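Long-range contact in thiol peroxidase (Mycobacterium tuberculosis, PDB 1Y25), which probably reduces hydrogen peroxide and organic hydroperoxides with electrons from thioredoxin, protecting the cell against oxidative stress: residues S46-I51 with R130-I135. The protein carries 1 engineered substitution. Numbering follows the deposited sequence.
With ACT (acetate ion), chain C.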
loop_
_atom_site.group_PDB
_atom_site.type_symbol
_atom_site.label_atom_id
_atom_site.label_comp_id
_atom_site.label_asym_id
_atom_site.label_seq_id
_atom_site.Cartn_x
_atom_site.Cartn_y
_atom_site.Cartn_z
ATOM N N SER A 46 8.484 -13.994 4.199
ATOM C CA SER A 46 8.649 -13.039 3.122
ATOM C C SER A 46 8.329 -13.736 1.785
ATOM O O SER A 46 8.679 -14.862 1.595
ATOM C CB SER A 46 10.085 -12.526 3.064
ATOM O OG SER A 46 10.417 -11.760 4.191
ATOM N N VAL A 47 7.685 -13.046 0.858
ATOM C CA VAL A 47 7.567 -13.603 -0.501
ATOM C C VAL A 47 7.946 -12.524 -1.523
ATOM O O VAL A 47 7.613 -11.375 -1.354
ATOM C CB VAL A 47 6.150 -14.200 -0.770
ATOM C CG1 VAL A 47 4.984 -13.133 -0.505
ATOM C CG2 VAL A 47 6.099 -14.813 -2.162
ATOM N N LEU A 48 8.666 -12.931 -2.560
ATOM C CA LEU A 48 9.057 -12.057 -3.627
ATOM C C LEU A 48 8.245 -12.391 -4.865
ATOM O O LEU A 48 8.221 -13.564 -5.335
ATOM C CB LEU A 48 10.545 -12.170 -3.889
ATOM C CG LEU A 48 11.158 -11.360 -5.047
ATOM C CD1 LEU A 48 12.658 -11.190 -4.754
ATOM C CD2 LEU A 48 10.953 -11.987 -6.386
ATOM N N LEU A 49 7.561 -11.352 -5.355
ATOM C CA LEU A 49 6.757 -11.378 -6.583
ATOM C C LEU A 49 7.627 -10.824 -7.668
ATOM O O LEU A 49 8.002 -9.625 -7.635
ATOM C CB LEU A 49 5.495 -10.461 -6.464
ATOM C CG LEU A 49 4.591 -10.602 -5.222
ATOM C CD1 LEU A 49 3.415 -9.646 -5.357
ATOM C CD2 LEU A 49 4.216 -12.062 -4.919
ATOM N N ASN A 50 7.984 -11.744 -8.552
ATOM C CA ASN A 50 8.627 -11.479 -9.828
ATOM C C ASN A 50 7.556 -11.370 -10.913
ATOM O O ASN A 50 7.109 -12.340 -11.442
ATOM C CB ASN A 50 9.653 -12.612 -10.156
ATOM C CG ASN A 50 10.466 -12.330 -11.416
ATOM O OD1 ASN A 50 10.789 -11.184 -11.690
ATOM N ND2 ASN A 50 10.802 -13.381 -12.192
ATOM N N ILE A 51 7.211 -10.137 -11.263
ATOM C CA ILE A 51 6.068 -9.817 -12.120
ATOM C C ILE A 51 6.603 -9.419 -13.494
ATOM O O ILE A 51 7.553 -8.576 -13.604
ATOM C CB ILE A 51 5.230 -8.650 -11.513
ATOM C CG1 ILE A 51 4.859 -8.880 -10.037
ATOM C CG2 ILE A 51 4.004 -8.304 -12.394
ATOM C CD1 ILE A 51 4.586 -7.575 -9.257
ATOM N N ARG A 130 7.077 -5.123 -16.075
ATOM C CA ARG A 130 8.125 -5.784 -15.282
ATOM C C ARG A 130 8.245 -5.056 -13.948
ATOM O O ARG A 130 8.427 -3.840 -13.902
ATOM C CB ARG A 130 9.429 -5.783 -16.011
ATOM C CG ARG A 130 10.393 -6.730 -15.475
ATOM C CD ARG A 130 11.656 -6.760 -16.269
ATOM N NE ARG A 130 11.500 -6.845 -17.704
ATOM C CZ ARG A 130 10.978 -7.877 -18.365
ATOM N NH1 ARG A 130 10.532 -8.945 -17.738
ATOM N NH2 ARG A 130 10.827 -7.813 -19.654
ATOM N N ALA A 131 8.018 -5.786 -12.871
ATOM C CA ALA A 131 8.093 -5.219 -11.540
ATOM C C ALA A 131 8.479 -6.313 -10.510
ATOM O O ALA A 131 8.305 -7.487 -10.761
ATOM C CB ALA A 131 6.710 -4.570 -11.169
ATOM N N ILE A 132 8.959 -5.861 -9.336
ATOM C CA ILE A 132 9.243 -6.679 -8.195
ATOM C C ILE A 132 8.466 -6.048 -7.052
ATOM O O ILE A 132 8.475 -4.793 -6.887
ATOM C CB ILE A 132 10.796 -6.741 -7.810
ATOM C CG1 ILE A 132 11.676 -7.212 -8.949
ATOM C CG2 ILE A 132 11.042 -7.617 -6.618
ATOM C CD1 ILE A 132 11.345 -8.561 -9.536
ATOM N N VAL A 133 7.820 -6.920 -6.284
ATOM C CA VAL A 133 7.264 -6.603 -4.975
ATOM C C VAL A 133 7.720 -7.661 -3.983
ATOM O O VAL A 133 7.439 -8.833 -4.171
ATOM C CB VAL A 133 5.643 -6.500 -4.939
ATOM C CG1 VAL A 133 5.202 -6.129 -3.565
ATOM C CG2 VAL A 133 5.071 -5.441 -5.937
ATOM N N VAL A 134 8.385 -7.228 -2.904
ATOM C CA VAL A 134 8.643 -8.099 -1.709
ATOM C C VAL A 134 7.669 -7.794 -0.585
ATOM O O VAL A 134 7.514 -6.627 -0.214
ATOM C CB VAL A 134 10.083 -8.031 -1.218
ATOM C CG1 VAL A 134 10.308 -8.843 0.077
ATOM C CG2 VAL A 134 11.042 -8.462 -2.331
ATOM N N ILE A 135 6.880 -8.820 -0.199
ATOM C CA ILE A 135 5.953 -8.764 0.930
ATOM C C ILE A 135 6.654 -9.417 2.139
ATOM O O ILE A 135 7.101 -10.525 2.034
ATOM C CB ILE A 135 4.622 -9.522 0.601
ATOM C CG1 ILE A 135 4.057 -9.023 -0.754
ATOM C CG2 ILE A 135 3.634 -9.475 1.824
ATOM C CD1 ILE A 135 2.960 -9.884 -1.310
HETATM C C ACT C . 10.845 -9.366 -22.617
HETATM O O ACT C . 10.762 -9.945 -21.475
HETATM O OXT ACT C . 11.870 -9.721 -23.263
HETATM C CH3 ACT C . 9.832 -8.416 -23.220
#
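Leu49 lies alongside Val133 in the central mixed sheet of a thioredoxin fold, its CD1 3.9 Å from Val133 CB. The same methyl also meets Ile135 CD1, so one leucine branch bridges two residues of strand 131-135. CG anti to the carbonyl carbon (chi1 -50°) turns the Leu49 branch toward that strand, with CG close to Val133 O. Flanking it on this face, Val47 CG1 approaches Ile135 CB at 3.8 Å, and Ile51 CD1 reaches Val133 CG2 at 4.0 Å. On the other face Leu48 CG packs against both Val134 CG2 and Ile132 CG2 from one side, and the Leu48 side chain also touches Phe67 of helix 58-74 and Ala159 of helix 156-163.

The axes of strands 47-51 and 131-135 run nearly antiparallel. Val47-Ile135, Leu49-Val133 and Ile51-Ala131 are the hydrogen-bonded pairs, each closed by two N-H...O bonds. Leu49 N to Val133 O is the straightest (2.8 Å, 169° at the hydrogen). At the Ile51-Ala131 end, Ala131 N instead meets Ile51 O from 36° above the carbonyl plane. Ile51 O also has a CA-H...O contact from Arg130 CA, at 3.3 Å, beside this N-H bond.

Asn50 OD1 touches Ile132 CD1 at 3.4 Å, a van der Waals contact between amide oxygen and methyl, while Asn50 ND2 is hydrogen-bonded to Ser63 OG. At the polar edge Arg130 extends from the strand end toward the predicted peroxidatic site, where the engineered Ser60 replaces the cysteine. Arg130 NH1 is hydrogen-bonded to Ser60 OG, and Arg130 NH2 to Ile150 O. The bend at chi3 helps direct the guanidinium, whose edge faces an acetate, probably from the crystallisation liquor; Arg130 NH2 donates to acetate O at 2.8 Å.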